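Local coordinates for protein neutral ceramidase (Pseudomonas aeruginosa, PDB 2ZWS) that hydrolyses the N-acyl linkage of ceramides to give sphingosine and a free fatty acid, and also catalyses the reverse synthesis, as a secreted zinc-dependent amidase, at residues A446-T450 with Y460-L466. Where two conformers were deposited one is given. Numbering follows the deposited sequence.
With ZN (zinc ion), chain B.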
ATOM      1  N   ALA A 446       4.498  -6.822 -10.512  1.00 11.60           N
ATOM      2  CA  ALA A 446       4.539  -7.874 -11.538  1.00 12.44           C
ATOM      3  C   ALA A 446       4.148  -9.205 -10.888  1.00 12.60           C
ATOM      4  O   ALA A 446       4.822 -10.227 -11.071  1.00 13.88           O
ATOM      5  CB  ALA A 446       5.930  -7.923 -12.170  1.00 13.73           C
ATOM      6  N   SER A 447       3.032  -9.183 -10.168  1.00 13.02           N
ATOM      7  CA  SER A 447       2.415 -10.378  -9.604  1.00 13.36           C
ATOM      8  C   SER A 447       3.320 -11.126  -8.619  1.00 13.41           C
ATOM      9  O   SER A 447       3.934 -10.517  -7.797  1.00 13.85           O
ATOM     10  CB  SER A 447       1.854 -11.253 -10.746  1.00 13.49           C
ATOM     11  OG  SER A 447       0.816 -10.538 -11.407  1.00 14.37           O
ATOM     12  N   TYR A 448       3.419 -12.454  -8.715  1.00 12.41           N
ATOM     13  CA  TYR A 448       4.032 -13.262  -7.644  1.00 14.30           C
ATOM     14  C   TYR A 448       5.385 -13.863  -8.016  1.00 13.76           C
ATOM     15  O   TYR A 448       5.688 -14.058  -9.197  1.00 14.51           O
ATOM     16  CB  TYR A 448       3.056 -14.355  -7.144  1.00 13.66           C
ATOM     17  CG  TYR A 448       1.902 -13.804  -6.324  1.00 14.26           C
ATOM     18  CD1 TYR A 448       0.796 -13.205  -6.925  1.00 14.63           C
ATOM     19  CD2 TYR A 448       1.913 -13.897  -4.937  1.00 14.40           C
ATOM     20  CE1 TYR A 448      -0.270 -12.659  -6.143  1.00 12.90           C
ATOM     21  CE2 TYR A 448       0.873 -13.414  -4.155  1.00 15.13           C
ATOM     22  CZ  TYR A 448      -0.227 -12.772  -4.742  1.00 13.72           C
ATOM     23  OH  TYR A 448      -1.241 -12.257  -3.919  1.00 16.25           O
ATOM     24  N   VAL A 449       6.198 -14.135  -6.999  1.00 14.20           N
ATOM     25  CA  VAL A 449       7.452 -14.851  -7.206  1.00 14.80           C
ATOM     26  C   VAL A 449       7.591 -15.977  -6.193  1.00 15.59           C
ATOM     27  O   VAL A 449       7.625 -15.784  -4.992  1.00 15.79           O
ATOM     28  CB  VAL A 449       8.680 -13.928  -7.139  1.00 15.23           C
ATOM     29  CG1 VAL A 449       9.952 -14.712  -7.414  1.00 13.97           C
ATOM     30  CG2 VAL A 449       8.536 -12.735  -8.117  1.00 16.43           C
ATOM     31  N   THR A 450       7.725 -17.156  -6.761  1.00 15.80           N
ATOM     32  CA  THR A 450       7.772 -18.397  -6.053  1.00 16.21           C
ATOM     33  C   THR A 450       9.151 -19.037  -6.384  1.00 16.17           C
ATOM     34  O   THR A 450       9.753 -18.747  -7.429  1.00 16.32           O
ATOM     35  CB  THR A 450       6.560 -19.094  -6.667  1.00 17.76           C
ATOM     36  OG1 THR A 450       5.490 -19.453  -5.787  1.00 21.90           O
ATOM     37  CG2 THR A 450       6.704 -19.588  -8.000  1.00 12.40           C
ATOM     38  N   TYR A 460      -1.679 -21.057  -5.916  1.00 19.06           N
ATOM     39  CA  TYR A 460      -2.052 -19.754  -6.468  1.00 18.91           C
ATOM     40  C   TYR A 460      -0.838 -18.892  -6.853  1.00 18.24           C
ATOM     41  O   TYR A 460      -0.772 -18.355  -7.958  1.00 18.30           O
ATOM     42  CB  TYR A 460      -2.968 -19.035  -5.485  1.00 19.38           C
ATOM     43  CG  TYR A 460      -3.299 -17.624  -5.912  1.00 20.59           C
ATOM     44  CD1 TYR A 460      -4.202 -17.379  -6.952  1.00 20.86           C
ATOM     45  CD2 TYR A 460      -2.693 -16.538  -5.276  1.00 20.54           C
ATOM     46  CE1 TYR A 460      -4.488 -16.064  -7.363  1.00 19.95           C
ATOM     47  CE2 TYR A 460      -2.991 -15.228  -5.658  1.00 19.91           C
ATOM     48  CZ  TYR A 460      -3.869 -15.004  -6.703  1.00 20.19           C
ATOM     49  OH  TYR A 460      -4.156 -13.698  -7.085  1.00 21.91           O
ATOM     50  N   GLU A 461       0.134 -18.801  -5.954  1.00 17.50           N
ATOM     51  CA  GLU A 461       1.330 -17.997  -6.186  1.00 16.31           C
ATOM     52  C   GLU A 461       2.168 -18.481  -7.362  1.00 16.34           C
ATOM     53  O   GLU A 461       2.749 -17.677  -8.112  1.00 16.03           O
ATOM     54  CB  GLU A 461       2.176 -17.919  -4.921  1.00 16.70           C
ATOM     55  CG  GLU A 461       1.446 -17.291  -3.714  1.00 16.55           C
ATOM     56  CD  GLU A 461       0.509 -18.255  -2.995  1.00 19.45           C
ATOM     57  OE1 GLU A 461       0.576 -19.494  -3.215  1.00 20.61           O
ATOM     58  OE2 GLU A 461      -0.329 -17.778  -2.215  1.00 21.89           O
ATOM     59  N   GLY A 462       2.278 -19.805  -7.479  0.50 17.66           N
ATOM     60  CA  GLY A 462       2.751 -20.397  -8.719  0.50 18.71           C
ATOM     61  C   GLY A 462       1.585 -20.186  -9.658  0.50 19.02           C
ATOM     62  O   GLY A 462       0.439 -20.159  -9.238  0.50 20.44           O
ATOM     63  N   GLY A 463       1.820 -19.978 -10.930  0.50 19.04           N
ATOM     64  CA  GLY A 463       0.646 -19.743 -11.746  0.50 18.23           C
ATOM     65  C   GLY A 463       0.304 -18.264 -11.775  0.50 17.29           C
ATOM     66  O   GLY A 463      -0.275 -17.802 -12.760  0.50 17.89           O
ATOM     67  N   SER A 464       0.632 -17.508 -10.715  1.00 16.77           N
ATOM     68  CA  SER A 464       0.826 -16.061 -10.944  1.00 16.56           C
ATOM     69  C   SER A 464       2.298 -15.649 -10.947  1.00 16.41           C
ATOM     70  O   SER A 464       2.610 -14.450 -10.849  1.00 16.09           O
ATOM     71  CB  SER A 464       0.022 -15.201  -9.954  1.00 17.34           C
ATOM     72  OG  SER A 464      -1.356 -15.217 -10.303  1.00 20.93           O
ATOM     73  N   THR A 465       3.195 -16.632 -11.061  1.00 14.66           N
ATOM     74  CA  THR A 465       4.614 -16.350 -11.271  1.00 15.33           C
ATOM     75  C   THR A 465       4.816 -16.193 -12.774  1.00 15.06           C
ATOM     76  O   THR A 465       4.934 -17.182 -13.527  1.00 15.52           O
ATOM     77  CB  THR A 465       5.502 -17.435 -10.633  1.00 15.17           C
ATOM     78  OG1 THR A 465       5.323 -17.430  -9.210  1.00 15.28           O
ATOM     79  CG2 THR A 465       6.977 -17.226 -10.970  1.00 15.73           C
ATOM     80  N   LEU A 466       4.767 -14.948 -13.240  1.00 14.56           N
ATOM     81  CA  LEU A 466       4.522 -14.673 -14.658  1.00 15.11           C
ATOM     82  C   LEU A 466       5.547 -15.245 -15.621  1.00 14.70           C
ATOM     83  O   LEU A 466       5.184 -15.736 -16.699  1.00 16.87           O
ATOM     84  CB  LEU A 466       4.391 -13.156 -14.916  1.00 15.58           C
ATOM     85  CG  LEU A 466       3.241 -12.470 -14.173  1.00 15.93           C
ATOM     86  CD1 LEU A 466       3.344 -10.958 -14.392  1.00 17.88           C
ATOM     87  CD2 LEU A 466       1.872 -12.982 -14.617  1.00 17.58           C
TER
HETATM   88 ZN    ZN B 647      -1.036 -10.484  -2.680  1.00 14.79          ZN
HETATM   89  O   HOH W   1       5.767 -12.777 -11.495  1.00 14.67           O
HETATM   90  O   HOH W   2      -3.070 -10.199  -3.188  1.00 20.14           O
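The ring of Tyr448 lies over the 460-466 loop, packed against Glu461 CG (3.6 Å from Tyr448 CD2) and Ser464 CB (3.7 Å from Tyr448 CD1). Tyr460 turns its ring edge toward the face of Tyr448 in a T-shaped pair, centroids 5.4 Å apart and planes at 73°. Tyrosine suits position 448 because its flat ring fills this slot while its hydroxyl reaches the metal: Tyr448 OH binds ZN at 2.2 Å, alongside His97, His204, Glu411 and water 2 (2.1 Å from ZN), and is also hydrogen-bonded to Arg160. Strand 448-449 runs parallel to strand 411-412, which brings Glu411 alongside in this catalytic domain of the neutral ceramidase family. On the loop side, Tyr448 N donates to Ser464 O (3.0 Å), and Thr465 CA makes a CA-H...O contact with Tyr448 O (3.3 Å). Water 1 extends the junction, donating to Ala446 O (2.8 Å) and Tyr448 O (2.6 Å) and accepting from Leu466 N (3.0 Å). Compact Ser447 sits against the loop, its CB 3.3 Å from Ser464 O and its hydroxyl hydrogen-bonded to that of Tyr111. At Gly463 (phi 89°) a CB would jam against the preceding carbonyl O, so glycine is called for; the Glu461 carboxylate forms a salt bridge with Arg160 and a hydrogen bond with Ser161.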